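Local structure of transcriptional regulator (2O0Y) at residues 146-151 / 155-160; 167-172 / 177-182. The protein probably binds DNA as a transcription factor of the IclR family, pairing a helix-turn-helix domain with a C-terminal domain of the GAF clan. One frame throughout, in Å; residues are numbered along the deposited sequence.

Interaction 1. Residues 146-151 / 155-160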
ATOM      1  N   TYR B 146     -11.655  10.996  -6.989  1.00 32.75           N
ATOM      2  CA  TYR B 146     -12.312  11.782  -8.025  1.00 33.52           C
ATOM      3  C   TYR B 146     -11.380  11.852  -9.234  1.00 33.72           C
ATOM      4  O   TYR B 146     -10.181  11.569  -9.131  1.00 32.09           O
ATOM      5  CB  TYR B 146     -12.659  13.204  -7.552  1.00 34.15           C
ATOM      6  CG  TYR B 146     -13.861  13.297  -6.630  1.00 35.64           C
ATOM      7  CD1 TYR B 146     -15.138  13.577  -7.131  1.00 38.20           C
ATOM      8  CD2 TYR B 146     -13.729  13.068  -5.277  1.00 36.12           C
ATOM      9  CE1 TYR B 146     -16.239  13.643  -6.284  1.00 37.75           C
ATOM     10  CE2 TYR B 146     -14.809  13.108  -4.439  1.00 36.41           C
ATOM     11  CZ  TYR B 146     -16.057  13.407  -4.937  1.00 37.83           C
ATOM     12  OH  TYR B 146     -17.117  13.454  -4.071  1.00 37.33           O
ATOM     13  N   PRO B 147     -11.937  12.212 -10.406  1.00 33.88           N
ATOM     14  CA  PRO B 147     -11.146  12.152 -11.636  1.00 33.43           C
ATOM     15  C   PRO B 147     -10.019  13.173 -11.645  1.00 32.77           C
ATOM     16  O   PRO B 147     -10.030  14.115 -10.837  1.00 31.71           O
ATOM     17  CB  PRO B 147     -12.179  12.468 -12.735  1.00 33.38           C
ATOM     18  CG  PRO B 147     -13.265  13.212 -12.036  1.00 34.77           C
ATOM     19  CD  PRO B 147     -13.335  12.612 -10.657  1.00 34.15           C
ATOM     20  N   LEU B 148      -9.042  12.971 -12.529  1.00 30.48           N
ATOM     21  CA  LEU B 148      -7.935  13.947 -12.654  1.00 30.33           C
ATOM     22  C   LEU B 148      -8.164  14.879 -13.852  1.00 29.60           C
ATOM     23  O   LEU B 148      -7.385  15.792 -14.063  1.00 29.77           O
ATOM     24  CB  LEU B 148      -6.587  13.232 -12.872  1.00 29.20           C
ATOM     25  CG  LEU B 148      -5.857  12.532 -11.724  1.00 28.99           C
ATOM     26  CD1 LEU B 148      -4.646  11.800 -12.291  1.00 25.82           C
ATOM     27  CD2 LEU B 148      -5.457  13.562 -10.669  1.00 28.58           C
ATOM     28  N   TRP B 149      -9.232  14.632 -14.609  1.00 29.53           N
ATOM     29  CA  TRP B 149      -9.473  15.342 -15.897  1.00 30.06           C
ATOM     30  C   TRP B 149     -10.258  16.639 -15.743  1.00 30.60           C
ATOM     31  O   TRP B 149     -10.260  17.450 -16.657  1.00 30.21           O
ATOM     32  CB  TRP B 149     -10.095  14.431 -16.977  1.00 30.06           C
ATOM     33  CG  TRP B 149     -11.304  13.674 -16.524  1.00 30.89           C
ATOM     34  CD1 TRP B 149     -11.354  12.361 -16.088  1.00 31.64           C
ATOM     35  CD2 TRP B 149     -12.649  14.159 -16.476  1.00 31.92           C
ATOM     36  NE1 TRP B 149     -12.649  12.019 -15.759  1.00 30.68           N
ATOM     37  CE2 TRP B 149     -13.463  13.101 -15.988  1.00 32.74           C
ATOM     38  CE3 TRP B 149     -13.248  15.391 -16.782  1.00 32.29           C
ATOM     39  CZ2 TRP B 149     -14.847  13.250 -15.784  1.00 35.36           C
ATOM     40  CZ3 TRP B 149     -14.616  15.537 -16.584  1.00 33.23           C
ATOM     41  CH2 TRP B 149     -15.400  14.475 -16.079  1.00 33.31           C
ATOM     42  N   ALA B 150     -10.876  16.849 -14.575  1.00 29.98           N
ATOM     43  CA  ALA B 150     -11.610  18.079 -14.282  1.00 30.58           C
ATOM     44  C   ALA B 150     -11.072  18.771 -13.015  1.00 29.31           C
ATOM     45  O   ALA B 150     -10.870  18.111 -12.004  1.00 30.25           O
ATOM     46  CB  ALA B 150     -13.120  17.771 -14.089  1.00 29.97           C
ATOM     47  N   GLY B 151     -10.853  20.077 -13.088  1.00 29.12           N
ATOM     48  CA  GLY B 151     -10.523  20.913 -11.916  1.00 29.08           C
ATOM     49  C   GLY B 151      -9.027  21.211 -11.785  1.00 29.82           C
ATOM     50  O   GLY B 151      -8.187  20.616 -12.483  1.00 28.93           O
ATOM     51  N   LYS B 155      -4.905  18.944 -12.618  1.00 27.30           N
ATOM     52  CA  LYS B 155      -3.830  19.421 -13.486  1.00 27.96           C
ATOM     53  C   LYS B 155      -2.516  19.734 -12.743  1.00 27.20           C
ATOM     54  O   LYS B 155      -1.448  19.666 -13.323  1.00 28.18           O
ATOM     55  CB  LYS B 155      -4.303  20.625 -14.307  1.00 26.92           C
ATOM     56  CG  LYS B 155      -5.239  20.196 -15.455  1.00 30.13           C
ATOM     57  CD  LYS B 155      -5.883  21.408 -16.185  1.00 31.42           C
ATOM     58  CE  LYS B 155      -7.324  21.690 -15.718  1.00 32.52           C
ATOM     59  NZ  LYS B 155      -8.357  20.688 -16.242  1.00 29.44           N
ATOM     60  N   ILE B 156      -2.597  20.085 -11.462  1.00 27.14           N
ATOM     61  CA  ILE B 156      -1.379  20.262 -10.656  1.00 25.83           C
ATOM     62  C   ILE B 156      -0.760  18.880 -10.404  1.00 27.08           C
ATOM     63  O   ILE B 156       0.415  18.695 -10.634  1.00 26.57           O
ATOM     64  CB  ILE B 156      -1.642  21.015  -9.326  1.00 26.75           C
ATOM     65  CG1 ILE B 156      -1.995  22.505  -9.598  1.00 23.48           C
ATOM     66  CG2 ILE B 156      -0.438  20.871  -8.351  1.00 25.95           C
ATOM     67  CD1 ILE B 156      -0.813  23.336 -10.111  1.00 24.21           C
ATOM     68  N   LEU B 157      -1.561  17.888  -9.999  1.00 27.24           N
ATOM     69  CA  LEU B 157      -1.013  16.541  -9.764  1.00 26.81           C
ATOM     70  C   LEU B 157      -0.394  15.965 -11.017  1.00 27.25           C
ATOM     71  O   LEU B 157       0.564  15.207 -10.922  1.00 27.74           O
ATOM     72  CB  LEU B 157      -2.085  15.593  -9.230  1.00 27.33           C
ATOM     73  CG  LEU B 157      -2.590  16.028  -7.849  1.00 26.24           C
ATOM     74  CD1 LEU B 157      -3.893  15.291  -7.523  1.00 24.54           C
ATOM     75  CD2 LEU B 157      -1.490  15.732  -6.794  1.00 24.29           C
ATOM     76  N   LEU B 158      -0.927  16.306 -12.195  1.00 26.32           N
ATOM     77  CA  LEU B 158      -0.410  15.703 -13.436  1.00 26.33           C
ATOM     78  C   LEU B 158       0.918  16.318 -13.829  1.00 27.64           C
ATOM     79  O   LEU B 158       1.523  15.878 -14.795  1.00 28.74           O
ATOM     80  CB  LEU B 158      -1.399  15.848 -14.601  1.00 25.93           C
ATOM     81  CG  LEU B 158      -2.610  14.925 -14.498  1.00 26.34           C
ATOM     82  CD1 LEU B 158      -3.734  15.356 -15.477  1.00 25.25           C
ATOM     83  CD2 LEU B 158      -2.176  13.444 -14.707  1.00 28.78           C
ATOM     84  N   LEU B 159       1.370  17.338 -13.087  1.00 28.82           N
ATOM     85  CA  LEU B 159       2.712  17.926 -13.289  1.00 29.32           C
ATOM     86  C   LEU B 159       3.761  16.878 -13.034  1.00 29.67           C
ATOM     87  O   LEU B 159       4.807  16.873 -13.701  1.00 30.41           O
ATOM     88  CB  LEU B 159       2.979  19.098 -12.338  1.00 27.83           C
ATOM     89  CG  LEU B 159       2.270  20.434 -12.552  1.00 28.36           C
ATOM     90  CD1 LEU B 159       2.600  21.415 -11.413  1.00 27.71           C
ATOM     91  CD2 LEU B 159       2.646  21.056 -13.874  1.00 27.61           C
ATOM     92  N   ALA B 160       3.520  16.008 -12.048  1.00 29.50           N
ATOM     93  CA  ALA B 160       4.472  14.921 -11.792  1.00 29.70           C
ATOM     94  C   ALA B 160       4.245  13.665 -12.651  1.00 29.69           C
ATOM     95  O   ALA B 160       5.019  12.734 -12.586  1.00 30.37           O
ATOM     96  CB  ALA B 160       4.522  14.566 -10.287  1.00 28.60           C
TER
HETATM   97  O   HOH W   1      -8.145  18.579 -14.527  1.00 41.16           O
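Leu148 and Lys155 are the nearest pair by CA atoms, 6.9 Å apart, where the chain leaves a short strand at 146-147, passes through a turn and enters helix 152-157 with Gly151 at the N-cap. Leu148 carries the apolar half of the contact. Its CB points at the helix; CG is anti to the carbonyl carbon (chi1 -76°), which carries the fork of the side chain there, and its two methyls meet different leucines: CD2 meets CD1 of Leu157 at 3.9 Å, the two side chains crossing at about a right angle, while CD1 meets CD2 of Leu158 at 3.8 Å. The other methyl of Leu158, CD1, lies 3.9 Å from the backbone O of Leu148. Lys155 supplies the polar half. Its chain bends at chi3 (-100°) and again at chi4, which brings CE to 3.5 Å from O of Gly151 and turns NZ back over the turn. There a single water joins three groups: it accepts from Lys155 NZ at 2.7 Å and gives its two hydrogens to Leu148 O and Gly151 O, its oxygen 2.9 Å from each. The water thus carries the polar link between Lys155 and two carbonyls of the turn. The ammonium's charge is met by Glu200, which forms a salt bridge with Lys155 and also accepts from the backbone N of Gly151; that carboxylate probably offsets the effect of Lys185 NZ close by. Within this IclR C-terminal domain, the contact packs the turn after strand 146-147, an outer strand of the antiparallel sheet, against the helix that the turn leads into. Leu148 and Leu157 both rest on Arg124 of strand 123-130, Ile156 packs on strand 219-228, and Lys155 and Leu158 touch helix 178-192.

Interaction 2. Residues 167-172 / 177-182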
ATOM      1  N   ASP B 167      -4.192   8.528 -20.608  1.00 29.60           N
ATOM      2  CA  ASP B 167      -5.120   7.589 -19.996  1.00 30.74           C
ATOM      3  C   ASP B 167      -6.203   8.321 -19.210  1.00 30.91           C
ATOM      4  O   ASP B 167      -7.384   7.965 -19.287  1.00 31.56           O
ATOM      5  CB  ASP B 167      -4.383   6.581 -19.110  1.00 31.08           C
ATOM      6  CG  ASP B 167      -3.447   5.674 -19.897  1.00 32.85           C
ATOM      7  OD1 ASP B 167      -3.677   5.380 -21.114  1.00 33.56           O
ATOM      8  OD2 ASP B 167      -2.460   5.243 -19.268  1.00 34.96           O
ATOM      9  N   VAL B 168      -5.802   9.350 -18.468  1.00 31.04           N
ATOM     10  CA  VAL B 168      -6.722  10.247 -17.769  1.00 30.98           C
ATOM     11  C   VAL B 168      -7.686  10.881 -18.778  1.00 31.80           C
ATOM     12  O   VAL B 168      -8.870  11.046 -18.487  1.00 32.12           O
ATOM     13  CB  VAL B 168      -5.935  11.348 -17.007  1.00 31.63           C
ATOM     14  CG1 VAL B 168      -6.822  12.532 -16.616  1.00 29.89           C
ATOM     15  CG2 VAL B 168      -5.256  10.763 -15.770  1.00 31.24           C
ATOM     16  N   ALA B 169      -7.174  11.217 -19.962  1.00 31.53           N
ATOM     17  CA  ALA B 169      -7.973  11.887 -20.994  1.00 32.03           C
ATOM     18  C   ALA B 169      -9.011  10.931 -21.586  1.00 32.10           C
ATOM     19  O   ALA B 169     -10.128  11.344 -21.889  1.00 31.95           O
ATOM     20  CB  ALA B 169      -7.078  12.447 -22.102  1.00 31.56           C
ATOM     21  N   ALA B 170      -8.624   9.662 -21.743  1.00 32.35           N
ATOM     22  CA  ALA B 170      -9.518   8.611 -22.240  1.00 32.56           C
ATOM     23  C   ALA B 170     -10.614   8.277 -21.233  1.00 33.15           C
ATOM     24  O   ALA B 170     -11.665   7.762 -21.618  1.00 32.58           O
ATOM     25  CB  ALA B 170      -8.740   7.378 -22.585  1.00 32.35           C
ATOM     26  N   ASP B 171     -10.356   8.583 -19.955  1.00 33.38           N
ATOM     27  CA  ASP B 171     -11.303   8.366 -18.870  1.00 34.34           C
ATOM     28  C   ASP B 171     -12.366   9.445 -18.823  1.00 35.13           C
ATOM     29  O   ASP B 171     -13.422   9.240 -18.237  1.00 36.14           O
ATOM     30  CB  ASP B 171     -10.592   8.324 -17.510  1.00 34.94           C
ATOM     31  N   SER B 172     -12.106  10.593 -19.440  1.00 35.30           N
ATOM     32  CA  SER B 172     -13.071  11.682 -19.399  1.00 35.87           C
ATOM     33  C   SER B 172     -14.291  11.370 -20.275  1.00 36.58           C
ATOM     34  O   SER B 172     -14.261  10.418 -21.075  1.00 36.31           O
ATOM     35  CB  SER B 172     -12.402  12.979 -19.853  1.00 35.60           C
ATOM     36  OG  SER B 172     -12.463  13.097 -21.254  1.00 34.78           O
ATOM     37  N   GLU B 177      -9.878  14.666 -29.428  1.00 40.64           N
ATOM     38  CA  GLU B 177      -8.965  15.845 -29.449  1.00 40.25           C
ATOM     39  C   GLU B 177      -8.607  16.376 -28.040  1.00 38.23           C
ATOM     40  O   GLU B 177      -7.736  17.271 -27.906  1.00 38.86           O
ATOM     41  CB  GLU B 177      -9.584  17.026 -30.221  1.00 39.52           C
ATOM     42  N   PHE B 178      -9.237  15.805 -26.953  1.00 38.44           N
ATOM     43  CA  PHE B 178      -9.044  16.270 -25.582  1.00 35.69           C
ATOM     44  C   PHE B 178      -7.716  15.896 -24.847  1.00 35.75           C
ATOM     45  O   PHE B 178      -7.362  16.500 -23.770  1.00 34.85           O
ATOM     46  CB  PHE B 178     -10.225  15.800 -24.755  1.00 36.42           C
ATOM     47  CG  PHE B 178     -10.126  16.186 -23.249  1.00 34.75           C
ATOM     48  CD1 PHE B 178     -10.159  17.531 -22.825  1.00 32.79           C
ATOM     49  CD2 PHE B 178     -10.075  15.185 -22.254  1.00 35.05           C
ATOM     50  CE1 PHE B 178     -10.106  17.878 -21.451  1.00 31.99           C
ATOM     51  CE2 PHE B 178     -10.023  15.518 -20.878  1.00 33.74           C
ATOM     52  CZ  PHE B 178     -10.036  16.875 -20.474  1.00 33.84           C
ATOM     53  N   ALA B 179      -7.009  14.873 -25.334  1.00 34.68           N
ATOM     54  CA  ALA B 179      -5.725  14.472 -24.716  1.00 34.77           C
ATOM     55  C   ALA B 179      -4.752  15.652 -24.807  1.00 34.49           C
ATOM     56  O   ALA B 179      -4.240  16.145 -23.798  1.00 33.38           O
ATOM     57  CB  ALA B 179      -5.157  13.239 -25.438  1.00 34.61           C
ATOM     58  N   ASP B 180      -4.559  16.113 -26.038  1.00 34.36           N
ATOM     59  CA  ASP B 180      -3.754  17.286 -26.390  1.00 34.83           C
ATOM     60  C   ASP B 180      -4.099  18.537 -25.592  1.00 34.59           C
ATOM     61  O   ASP B 180      -3.181  19.236 -25.156  1.00 34.21           O
ATOM     62  CB  ASP B 180      -3.891  17.591 -27.891  1.00 35.37           C
ATOM     63  CG  ASP B 180      -3.381  16.462 -28.769  1.00 36.73           C
ATOM     64  OD1 ASP B 180      -2.607  15.613 -28.272  1.00 39.91           O
ATOM     65  OD2 ASP B 180      -3.738  16.436 -29.971  1.00 38.97           O
ATOM     66  N   GLN B 181      -5.403  18.794 -25.394  1.00 34.17           N
ATOM     67  CA  GLN B 181      -5.888  19.958 -24.642  1.00 34.15           C
ATOM     68  C   GLN B 181      -5.433  19.896 -23.176  1.00 34.37           C
ATOM     69  O   GLN B 181      -4.780  20.812 -22.671  1.00 34.55           O
ATOM     70  CB  GLN B 181      -7.422  20.048 -24.690  1.00 33.98           C
ATOM     71  CG  GLN B 181      -8.043  20.216 -26.075  1.00 34.95           C
ATOM     72  N   LEU B 182      -5.790  18.806 -22.499  1.00 33.77           N
ATOM     73  CA  LEU B 182      -5.318  18.549 -21.160  1.00 33.54           C
ATOM     74  C   LEU B 182      -3.797  18.705 -21.006  1.00 33.66           C
ATOM     75  O   LEU B 182      -3.344  19.378 -20.090  1.00 33.58           O
ATOM     76  CB  LEU B 182      -5.788  17.174 -20.689  1.00 33.73           C
ATOM     77  CG  LEU B 182      -5.635  16.844 -19.196  1.00 33.00           C
ATOM     78  CD1 LEU B 182      -6.343  17.869 -18.272  1.00 34.94           C
ATOM     79  CD2 LEU B 182      -6.145  15.455 -18.902  1.00 31.95           C
TER
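Ala169 and Ala179 bring together helices 165-171 and 178-192, a helix-loop-helix pair of the IclR C-terminal region: CB of Ala169 sits 3.6 Å from CA of Ala179, and the two CA atoms are 5.1 Å apart. The small side chains allow the axes of the short segments to approach to 8.9 Å, at 122° between their directions. Phe178 CB points toward helix 165-171, and CG stands anti to the backbone N (chi1 178°), carrying the ring across to the end of that helix. CD2 passes CB of Ala169 at 4.1 Å, has the carbonyl O of Ala169 near the ring plane at its edge, and comes to 3.3 Å from OG of Ser172. CE2, one atom farther out, reaches CB of Ser172 at 3.6 Å. Leu182, whose CB lies over one face of the Phe178 ring toward its rim, extends CD2 to CG1 of Val168 at 3.8 Å, those side chains crossing at about a right angle. The Ser172 hydroxyl donates to O of Ala169 over 3.0 Å, tilted 19° from the carbonyl plane, and is also hydrogen-bonded to the backbone N of His174, whose ring meets Phe178 edge-to-face. Ala169 O also accepts from Ser172 N, so both polar groups are satisfied on their own side or by the following loop, while the helices meet through mostly apolar packing.

Overall arrangement
The two interactions follow one another along the chain and lie side by side, their centres about 11 Å apart, on the same side of the chain's centre. The turn of interaction 1 touches helix 165-171 of interaction 2 directly: Trp149 CG packs on Ser172 CB at 3.6 Å, and Leu148 CD1 reaches Val168 CG2 at 3.7 Å. Leu148 and helix 165-171 therefore share one apolar region, while Leu182, one of the residues by which helix 178-192 joins interaction 2, is also touched by Lys155 of interaction 1. His174 completes the link, its ring meeting both Trp149 and Phe178. Both contacts belong to the C-terminal domain, remote in sequence from the helix-turn-helix.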